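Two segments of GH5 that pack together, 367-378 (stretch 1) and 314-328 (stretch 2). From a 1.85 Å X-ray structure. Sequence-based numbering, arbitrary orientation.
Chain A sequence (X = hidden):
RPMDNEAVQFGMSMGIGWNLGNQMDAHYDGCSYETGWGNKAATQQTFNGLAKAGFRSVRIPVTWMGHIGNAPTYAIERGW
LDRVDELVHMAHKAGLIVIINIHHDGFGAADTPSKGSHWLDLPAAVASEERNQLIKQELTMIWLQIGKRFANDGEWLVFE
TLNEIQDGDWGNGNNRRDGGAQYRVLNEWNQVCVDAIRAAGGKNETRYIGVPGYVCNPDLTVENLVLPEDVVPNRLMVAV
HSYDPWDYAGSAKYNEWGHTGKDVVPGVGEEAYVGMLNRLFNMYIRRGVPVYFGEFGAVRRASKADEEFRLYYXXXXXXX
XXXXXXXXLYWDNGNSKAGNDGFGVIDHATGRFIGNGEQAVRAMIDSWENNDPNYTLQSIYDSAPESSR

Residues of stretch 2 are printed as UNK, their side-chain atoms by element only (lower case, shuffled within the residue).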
ATOM      1  N   SER A 367      -2.248 -12.878  14.296  1.00 18.81           N
ATOM      2  CA  SER A 367      -0.821 -13.090  14.437  1.00 18.45           C
ATOM      3  C   SER A 367      -0.092 -11.780  14.782  1.00 18.80           C
ATOM      4  O   SER A 367       0.727 -11.756  15.704  1.00 19.81           O
ATOM      5  CB  SER A 367      -0.242 -13.764  13.206  1.00 17.80           C
ATOM      6  OG  SER A 367       1.091 -14.183  13.434  1.00 17.49           O
ATOM      7  N   TRP A 368      -0.376 -10.700  14.048  1.00 17.70           N
ATOM      8  CA  TRP A 368       0.173  -9.395  14.322  1.00 17.75           C
ATOM      9  C   TRP A 368      -0.170  -8.947  15.740  1.00 19.19           C
ATOM     10  O   TRP A 368       0.694  -8.426  16.419  1.00 18.15           O
ATOM     11  CB  TRP A 368      -0.318  -8.337  13.327  1.00 17.75           C
ATOM     12  CG  TRP A 368       0.494  -7.134  13.282  1.00 17.18           C
ATOM     13  CD1 TRP A 368       1.524  -6.849  12.400  1.00 15.93           C
ATOM     14  CD2 TRP A 368       0.385  -5.981  14.144  1.00 16.31           C
ATOM     15  NE1 TRP A 368       2.060  -5.628  12.700  1.00 16.62           N
ATOM     16  CE2 TRP A 368       1.377  -5.067  13.746  1.00 16.87           C
ATOM     17  CE3 TRP A 368      -0.457  -5.639  15.196  1.00 17.15           C
ATOM     18  CZ2 TRP A 368       1.563  -3.832  14.386  1.00 17.72           C
ATOM     19  CZ3 TRP A 368      -0.267  -4.419  15.828  1.00 17.94           C
ATOM     20  CH2 TRP A 368       0.721  -3.538  15.427  1.00 17.80           C
ATOM     21  N   GLU A 369      -1.440  -9.135  16.142  1.00 19.58           N
ATOM     22  CA  GLU A 369      -1.961  -8.564  17.393  1.00 21.81           C
ATOM     23  C   GLU A 369      -1.536  -9.348  18.656  1.00 22.45           C
ATOM     24  O   GLU A 369      -1.599  -8.808  19.766  1.00 24.06           O
ATOM     25  CB  GLU A 369      -3.492  -8.538  17.377  1.00 21.53           C
ATOM     26  CG  GLU A 369      -4.094  -7.567  16.374  1.00 21.16           C
ATOM     27  CD  GLU A 369      -4.055  -6.140  16.809  1.00 21.54           C
ATOM     28  OE1 GLU A 369      -3.543  -5.818  17.906  1.00 22.49           O
ATOM     29  OE2 GLU A 369      -4.575  -5.294  16.061  1.00 24.11           O
ATOM     30  N   ASN A 370      -1.171 -10.603  18.484  1.00 23.59           N
ATOM     31  CA  ASN A 370      -0.862 -11.465  19.613  1.00 24.39           C
ATOM     32  C   ASN A 370       0.193 -10.836  20.543  1.00 25.06           C
ATOM     33  O   ASN A 370       1.226 -10.292  20.108  1.00 23.97           O
ATOM     34  CB  ASN A 370      -0.461 -12.851  19.117  1.00 24.93           C
ATOM     35  CG  ASN A 370      -0.204 -13.835  20.244  1.00 26.59           C
ATOM     36  OD1 ASN A 370       0.691 -13.624  21.070  1.00 28.25           O
ATOM     37  ND2 ASN A 370      -0.926 -14.948  20.229  1.00 25.98           N
ATOM     38  N   ASN A 371      -0.110 -10.847  21.843  1.00 26.05           N
ATOM     39  CA  ASN A 371       0.740 -10.178  22.834  1.00 25.92           C
ATOM     40  C   ASN A 371       1.346 -11.143  23.842  1.00 25.64           C
ATOM     41  O   ASN A 371       1.825 -10.720  24.886  1.00 24.83           O
ATOM     42  CB  ASN A 371      -0.053  -9.118  23.596  1.00 27.02           C
ATOM     43  CG  ASN A 371      -0.503  -7.984  22.714  1.00 28.11           C
ATOM     44  OD1 ASN A 371       0.285  -7.395  21.963  1.00 28.27           O
ATOM     45  ND2 ASN A 371      -1.788  -7.658  22.810  1.00 28.64           N
ATOM     46  N   ASP A 372       1.303 -12.423  23.518  1.00 24.19           N
ATOM     47  CA  ASP A 372       1.875 -13.448  24.331  1.00 26.26           C
ATOM     48  C   ASP A 372       3.371 -13.610  23.973  1.00 26.81           C
ATOM     49  O   ASP A 372       3.726 -13.938  22.839  1.00 27.26           O
ATOM     50  CB  ASP A 372       1.075 -14.724  24.114  1.00 25.47           C
ATOM     51  CG  ASP A 372       1.628 -15.903  24.868  1.00 27.69           C
ATOM     52  OD1 ASP A 372       2.613 -15.741  25.634  1.00 26.81           O
ATOM     53  OD2 ASP A 372       1.066 -17.002  24.662  1.00 27.86           O
ATOM     54  N   PRO A 373       4.264 -13.415  24.956  1.00 26.27           N
ATOM     55  CA  PRO A 373       5.692 -13.567  24.626  1.00 26.42           C
ATOM     56  C   PRO A 373       6.120 -15.000  24.262  1.00 24.41           C
ATOM     57  O   PRO A 373       7.193 -15.190  23.673  1.00 25.45           O
ATOM     58  CB  PRO A 373       6.397 -13.021  25.871  1.00 27.24           C
ATOM     59  CG  PRO A 373       5.425 -13.301  26.984  1.00 27.63           C
ATOM     60  CD  PRO A 373       4.054 -13.120  26.390  1.00 26.66           C
ATOM     61  N   ASN A 374       5.283 -15.989  24.544  1.00 20.06           N
ATOM     62  CA  ASN A 374       5.513 -17.330  24.048  1.00 20.98           C
ATOM     63  C   ASN A 374       5.074 -17.631  22.608  1.00 21.31           C
ATOM     64  O   ASN A 374       5.339 -18.714  22.074  1.00 24.09           O
ATOM     65  CB  ASN A 374       4.833 -18.287  24.989  1.00 21.18           C
ATOM     66  CG  ASN A 374       5.315 -18.059  26.414  1.00 22.54           C
ATOM     67  OD1 ASN A 374       6.401 -18.516  26.805  1.00 22.55           O
ATOM     68  ND2 ASN A 374       4.553 -17.271  27.162  1.00 23.36           N
ATOM     69  N   TYR A 375       4.307 -16.715  22.037  1.00 22.94           N
ATOM     70  CA  TYR A 375       3.937 -16.768  20.616  1.00 21.36           C
ATOM     71  C   TYR A 375       5.064 -16.076  19.883  1.00 20.46           C
ATOM     72  O   TYR A 375       5.281 -14.883  20.037  1.00 22.69           O
ATOM     73  CB  TYR A 375       2.589 -16.068  20.388  1.00 21.17           C
ATOM     74  CG  TYR A 375       2.106 -16.085  18.935  1.00 21.08           C
ATOM     75  CD1 TYR A 375       1.532 -17.226  18.384  1.00 20.89           C
ATOM     76  CD2 TYR A 375       2.242 -14.956  18.118  1.00 20.91           C
ATOM     77  CE1 TYR A 375       1.100 -17.243  17.056  1.00 21.95           C
ATOM     78  CE2 TYR A 375       1.822 -14.988  16.771  1.00 19.78           C
ATOM     79  CZ  TYR A 375       1.266 -16.132  16.260  1.00 19.59           C
ATOM     80  OH  TYR A 375       0.780 -16.191  14.951  1.00 20.20           O
ATOM     81  N   THR A 376       5.811 -16.857  19.122  1.00 21.24           N
ATOM     82  CA  THR A 376       7.018 -16.390  18.507  1.00 21.17           C
ATOM     83  C   THR A 376       7.067 -16.852  17.053  1.00 20.36           C
ATOM     84  O   THR A 376       6.328 -17.729  16.620  1.00 20.51           O
ATOM     85  CB  THR A 376       8.264 -16.994  19.209  1.00 20.93           C
ATOM     86  OG1 THR A 376       8.276 -18.394  18.993  1.00 21.24           O
ATOM     87  CG2 THR A 376       8.243 -16.740  20.722  1.00 22.86           C
ATOM     88  N   LEU A 377       8.034 -16.314  16.337  1.00 22.46           N
ATOM     89  CA  LEU A 377       8.247 -16.725  14.979  1.00 21.91           C
ATOM     90  C   LEU A 377       8.555 -18.235  14.944  1.00 21.72           C
ATOM     91  O   LEU A 377       8.025 -18.973  14.116  1.00 21.82           O
ATOM     92  CB  LEU A 377       9.386 -15.908  14.399  1.00 23.17           C
ATOM     93  CG  LEU A 377       9.188 -15.546  12.950  1.00 25.51           C
ATOM     94  CD1 LEU A 377       7.766 -15.051  12.642  1.00 24.09           C
ATOM     95  CD2 LEU A 377      10.250 -14.541  12.517  1.00 26.32           C
ATOM     96  N   GLN A 378       9.364 -18.693  15.898  1.00 23.37           N
ATOM     97  CA  GLN A 378       9.674 -20.115  16.016  1.00 24.52           C
ATOM     98  C   GLN A 378       8.438 -20.991  16.219  1.00 22.12           C
ATOM     99  O   GLN A 378       8.332 -22.034  15.594  1.00 22.97           O
ATOM    100  CB  GLN A 378      10.726 -20.388  17.128  1.00 26.65           C
ATOM    101  CG  GLN A 378      11.263 -21.820  17.060  1.00 28.97           C
ATOM    102  CD  GLN A 378      12.166 -22.069  15.860  1.00 32.55           C
ATOM    103  OE1 GLN A 378      13.066 -21.258  15.558  1.00 36.70           O
ATOM    104  NE2 GLN A 378      11.962 -23.208  15.181  1.00 33.14           N
ATOM    105  N   UNK A 314       0.569 -15.840   6.081  1.00 14.99           N
ATOM    106  CA  UNK A 314       0.088 -14.685   6.754  1.00 14.68           C
ATOM    107  C   UNK A 314       0.523 -14.691   8.236  1.00 14.22           C
ATOM    108  O   UNK A 314       1.001 -13.707   8.739  1.00 12.75           O
ATOM    109  c   UNK A 314      -3.057 -13.734   2.731  1.00 15.70           C
ATOM    110  c   UNK A 314      -1.449 -14.588   6.654  1.00 15.45           C
ATOM    111  c   UNK A 314      -1.276 -13.567   4.320  1.00 16.06           C
ATOM    112  c   UNK A 314      -1.993 -14.290   5.243  1.00 14.40           C
ATOM    113  c   UNK A 314      -3.785 -14.452   3.653  1.00 16.08           C
ATOM    114  c   UNK A 314      -3.241 -14.732   4.886  1.00 15.32           C
ATOM    115  c   UNK A 314      -1.794 -13.302   3.055  1.00 16.02           C
ATOM    116  N   UNK A 315       0.338 -15.802   8.934  1.00 14.82           N
ATOM    117  CA  UNK A 315       0.734 -15.813  10.327  1.00 16.03           C
ATOM    118  C   UNK A 315       2.196 -15.471  10.481  1.00 16.00           C
ATOM    119  O   UNK A 315       2.565 -14.617  11.272  1.00 17.03           O
ATOM    120  c   UNK A 315       0.470 -17.163  10.959  1.00 16.83           C
ATOM    121  c   UNK A 315      -0.981 -17.504  11.120  1.00 18.67           C
ATOM    122  n   UNK A 315      -0.459 -19.882  11.728  1.00 22.90           N
ATOM    123  n   UNK A 315      -0.235 -21.825  10.518  1.00 23.30           N
ATOM    124  c   UNK A 315      -0.929 -20.732  10.818  1.00 23.11           C
ATOM    125  n   UNK A 315      -2.091 -20.503  10.213  1.00 24.80           N
ATOM    126  c   UNK A 315      -1.132 -18.638  12.151  1.00 20.76           C
ATOM    127  N   UNK A 316       3.030 -16.127   9.703  1.00 17.96           N
ATOM    128  CA  UNK A 316       4.480 -15.943   9.829  1.00 17.87           C
ATOM    129  C   UNK A 316       4.917 -14.508   9.492  1.00 17.71           C
ATOM    130  O   UNK A 316       5.593 -13.852  10.286  1.00 15.70           O
ATOM    131  c   UNK A 316       7.147 -17.954  10.219  1.00 18.45           C
ATOM    132  c   UNK A 316       7.618 -16.272   8.582  1.00 19.33           C
ATOM    133  c   UNK A 316       6.680 -17.060   9.244  1.00 18.80           C
ATOM    134  c   UNK A 316       8.482 -18.017  10.543  1.00 18.06           C
ATOM    135  c   UNK A 316       9.402 -17.249   9.861  1.00 19.09           C
ATOM    136  c   UNK A 316       5.207 -16.947   8.947  1.00 18.22           C
ATOM    137  c   UNK A 316       8.979 -16.355   8.887  1.00 19.23           C
ATOM    138  o   UNK A 316      10.733 -17.379  10.171  1.00 20.10           O
ATOM    139  N   UNK A 317       4.569 -14.010   8.297  1.00 17.12           N
ATOM    140  CA  UNK A 317       5.057 -12.693   7.911  1.00 16.12           C
ATOM    141  C   UNK A 317       4.490 -11.548   8.769  1.00 16.49           C
ATOM    142  O   UNK A 317       5.203 -10.593   9.073  1.00 16.97           O
ATOM    143  c   UNK A 317       4.868 -12.400   6.398  1.00 16.44           C
ATOM    144  c   UNK A 317       5.477 -13.535   5.565  1.00 17.53           C
ATOM    145  c   UNK A 317       3.418 -12.124   6.039  1.00 17.05           C
ATOM    146  c   UNK A 317       3.219 -11.826   4.553  1.00 16.77           C
ATOM    147  N   UNK A 318       3.229 -11.659   9.170  1.00 16.62           N
ATOM    148  CA  UNK A 318       2.600 -10.642   9.980  1.00 16.54           C
ATOM    149  C   UNK A 318       3.207 -10.629  11.408  1.00 16.33           C
ATOM    150  O   UNK A 318       3.291  -9.585  12.027  1.00 14.61           O
ATOM    151  s   UNK A 318       0.332 -10.534   8.343  1.00 15.96           S
ATOM    152  c   UNK A 318       1.096 -10.836  10.005  1.00 15.87           C
ATOM    153  N   UNK A 319       3.613 -11.788  11.889  1.00 18.09           N
ATOM    154  CA  UNK A 319       4.313 -11.847  13.199  1.00 18.37           C
ATOM    155  C   UNK A 319       5.660 -11.168  13.045  1.00 18.49           C
ATOM    156  O   UNK A 319       6.034 -10.283  13.818  1.00 18.27           O
ATOM    157  c   UNK A 319       5.284 -13.368  14.987  1.00 19.19           C
ATOM    158  c   UNK A 319       5.227 -12.884  17.470  1.00 20.19           C
ATOM    159  c   UNK A 319       4.476 -13.276  13.697  1.00 19.12           C
ATOM    160  c   UNK A 319       4.717 -12.478  16.071  1.00 18.55           C
ATOM    161  n   UNK A 319       5.190 -11.713  18.391  1.00 19.12           N
ATOM    162  N   UNK A 320       6.366 -11.519  11.981  1.00 17.72           N
ATOM    163  CA  UNK A 320       7.652 -10.881  11.724  1.00 18.21           C
ATOM    164  C   UNK A 320       7.553  -9.346  11.642  1.00 17.74           C
ATOM    165  O   UNK A 320       8.442  -8.624  12.102  1.00 16.42           O
ATOM    166  c   UNK A 320       8.300 -11.471  10.465  1.00 18.18           C
ATOM    167  N   UNK A 321       6.464  -8.832  11.057  1.00 16.82           N
ATOM    168  CA  UNK A 321       6.249  -7.408  10.958  1.00 16.18           C
ATOM    169  C   UNK A 321       6.013  -6.762  12.331  1.00 16.36           C
ATOM    170  O   UNK A 321       6.646  -5.775  12.661  1.00 15.33           O
ATOM    171  c   UNK A 321       5.035  -7.105  10.044  1.00 15.17           C
ATOM    172  c   UNK A 321       5.291  -7.421   8.572  1.00 15.61           C
ATOM    173  c   UNK A 321       4.315  -8.017   6.041  1.00 17.72           C
ATOM    174  s   UNK A 321       3.730  -7.457   7.656  1.00 16.78           S
ATOM    175  N   UNK A 322       5.084  -7.324  13.099  1.00 17.47           N
ATOM    176  CA  UNK A 322       4.825  -6.842  14.451  1.00 18.94           C
ATOM    177  C   UNK A 322       6.123  -6.744  15.268  1.00 17.58           C
ATOM    178  O   UNK A 322       6.384  -5.726  15.893  1.00 17.68           O
ATOM    179  c   UNK A 322       2.299  -6.575  19.340  1.00 22.98           C
ATOM    180  c   UNK A 322       3.699  -7.581  16.639  1.00 20.44           C
ATOM    181  c   UNK A 322       3.856  -7.782  15.138  1.00 18.89           C
ATOM    182  n   UNK A 322       1.308  -7.388  18.990  1.00 19.76           N
ATOM    183  c   UNK A 322       3.061  -6.249  16.994  1.00 22.19           C
ATOM    184  n   UNK A 322       3.106  -6.016  18.443  1.00 22.93           N
ATOM    185  n   UNK A 322       2.475  -6.289  20.624  1.00 23.80           N
ATOM    186  N   UNK A 323       6.928  -7.799  15.213  1.00 19.15           N
ATOM    187  CA  UNK A 323       8.181  -7.855  15.973  1.00 20.21           C
ATOM    188  C   UNK A 323       9.167  -6.780  15.570  1.00 22.72           C
ATOM    189  O   UNK A 323      10.008  -6.395  16.365  1.00 22.04           O
ATOM    190  o   UNK A 323       7.184  -9.925  17.467  1.00 24.47           O
ATOM    191  c   UNK A 323       8.025 -10.301  16.633  1.00 21.14           C
ATOM    192  c   UNK A 323       8.811  -9.243  15.870  1.00 21.68           C
ATOM    193  o   UNK A 323       8.201 -11.500  16.371  1.00 20.93           O
ATOM    194  N   UNK A 324       9.043  -6.285  14.330  1.00 18.52           N
ATOM    195  CA  UNK A 324       9.825  -5.173  13.820  1.00 18.84           C
ATOM    196  C   UNK A 324       9.089  -3.833  13.845  1.00 17.63           C
ATOM    197  O   UNK A 324       9.576  -2.849  13.309  1.00 16.68           O
ATOM    198  c   UNK A 324      12.252  -9.570  12.208  1.00 20.14           C
ATOM    199  c   UNK A 324      11.561  -7.426  11.185  1.00 18.47           C
ATOM    200  n   UNK A 324      12.519  -8.487  11.482  1.00 19.01           N
ATOM    201  c   UNK A 324      11.415  -6.547  12.413  1.00 19.13           C
ATOM    202  c   UNK A 324      10.293  -5.532  12.393  1.00 18.73           C
ATOM    203  n   UNK A 324      13.218 -10.444  12.460  1.00 21.52           N
ATOM    204  n   UNK A 324      11.017  -9.811  12.661  1.00 19.69           N
ATOM    205  N   UNK A 325       7.931  -3.777  14.513  1.00 17.82           N
ATOM    206  CA  UNK A 325       7.148  -2.535  14.642  1.00 17.41           C
ATOM    207  C   UNK A 325       6.643  -1.960  13.312  1.00 16.38           C
ATOM    208  O   UNK A 325       6.490  -0.750  13.154  1.00 15.52           O
ATOM    209  n   UNK A 325       9.984  -2.255  21.065  1.00 42.72           N
ATOM    210  c   UNK A 325       8.367  -2.072  16.785  1.00 23.71           C
ATOM    211  c   UNK A 325       9.065  -1.096  17.701  1.00 28.26           C
ATOM    212  n   UNK A 325       9.479  -1.871  18.867  1.00 33.82           N
ATOM    213  n   UNK A 325       9.410  -0.124  20.388  1.00 40.94           N
ATOM    214  c   UNK A 325       9.619  -1.407  20.105  1.00 40.49           C
ATOM    215  c   UNK A 325       7.952  -1.487  15.438  1.00 20.52           C
ATOM    216  N   UNK A 326       6.386  -2.867  12.395  1.00 17.58           N
ATOM    217  CA  UNK A 326       5.895  -2.551  11.051  1.00 16.92           C
ATOM    218  C   UNK A 326       4.411  -2.945  10.948  1.00 16.21           C
ATOM    219  O   UNK A 326       4.017  -4.051  11.299  1.00 16.48           O
ATOM    220  c   UNK A 326       9.094  -3.590   9.174  1.00 17.34           C
ATOM    221  c   UNK A 326       8.161  -2.756  10.032  1.00 17.06           C
ATOM    222  c   UNK A 326       6.724  -3.297  10.021  1.00 16.87           C
ATOM    223  c   UNK A 326       6.145  -3.105   8.607  1.00 17.44           C
ATOM    224  N   UNK A 327       3.616  -1.998  10.474  1.00 15.63           N
ATOM    225  CA  UNK A 327       2.217  -2.217  10.141  1.00 15.58           C
ATOM    226  C   UNK A 327       2.062  -2.582   8.661  1.00 15.18           C
ATOM    227  O   UNK A 327       2.983  -2.348   7.829  1.00 15.63           O
ATOM    228  c   UNK A 327       1.428  -0.948  10.440  1.00 15.13           C
ATOM    229  o   UNK A 327       1.951   0.194   9.769  1.00 16.28           O
ATOM    230  N   UNK A 328       0.893  -3.107   8.322  1.00 14.53           N
ATOM    231  CA  UNK A 328       0.662  -3.637   6.962  1.00 13.91           C
ATOM    232  C   UNK A 328      -0.813  -3.687   6.577  1.00 13.69           C
ATOM    233  O   UNK A 328      -1.667  -4.105   7.369  1.00 13.27           O
ATOM    234  c   UNK A 328       1.283  -5.011   6.833  1.00 14.28           C
TER
HETATM  235  O   HOH W   1       2.425 -10.990  17.837  1.00 23.17           O
HETATM  236  O   HOH W   2       3.606 -12.115  20.774  1.00 24.89           O
HETATM  237  O   HOH W   3       8.861 -13.812  17.657  1.00 27.40           O

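Position 314 carries one carbon and a six-carbon ring without oxygen, set sideways, with its end leading away: F314, an apolar ring in a buried site. Position 315 has three carbons, a nitrogen, and a carbon bearing two nitrogens, so it is R315. Its CB lies 3.9 Å from S367 OG and 4.1 Å from Y375 OH, and the partly exposed site tolerates a charged end. Its backbone O accepts a hydrogen bond from S367 OG at 2.7 Å, where the two stretches run close.

At 316 a six-carbon ring bears one oxygen: Y316. L377 CD1 sits 3.7 Å from the centroid of this ring, over its face, a CH-pi contact that suits a flat aromatic. Position 317 has four carbons forked at the first, one arm two carbons long. This is I317, whose CA-to-CB bond points away into buried surroundings. One carbon and one sulfur at 318 give C318; its CB lies 4.4 Å from W368 CB, a small residue where the backbones are close.

Position 319 has four carbons in a row ending in nitrogen: K319. Its CE packs 3.7 Å from Y375 CD2, while NZ forms a salt bridge with position 323 and donates to waters 1 and 2. The single carbon at 320 is A320, its CB 4.2 Å from L377 CD2. Two carbons, a sulfur and a carbon, unbranched, make 321 M321; CB touches W368 CD1 at 4.2 Å, but the end leads away.

Position 322 repeats the pattern of 315, and is R322. NH1 donates to W368 O at 2.8 Å, and NH2 to N371 OD1 at 2.8 Å; CD lies 3.7 Å from the centroid of the W368 six-membered ring, over its face. A long side chain with several donors suits both tasks. At position 323, two carbons, the second with two oxygens, make D323: K319 NZ to D323 OD1 is 2.8 Å.

Position 324 has three carbons, a nitrogen and a carbon carrying two nitrogens: R324, whose reach lets NH1 bond A320 O at 2.9 Å. Position 325 has the same atoms: R325, its CA-to-CB bond pointing away and NH1 bonded elsewhere in the structure. Position 326 has four carbons, forked at the first, one arm two carbons long: I326; its CA-to-CB bond points away, while its O accepts from W368 NE1 at 2.9 Å. Position 327 has one carbon and one oxygen: S327, OG bonded elsewhere. The lone carbon at 328 is A328, small and buried.

The contact centres on W368, held by its indole nitrogen and covered by R322, which also ties down the chain leaving the helix. L377 packs on Y316 and A320; K319 reaches waters 1 and 2, which link it to backbone oxygens of stretch 1.

Stretch 2 314-328: FRYICKAMRDRRISA
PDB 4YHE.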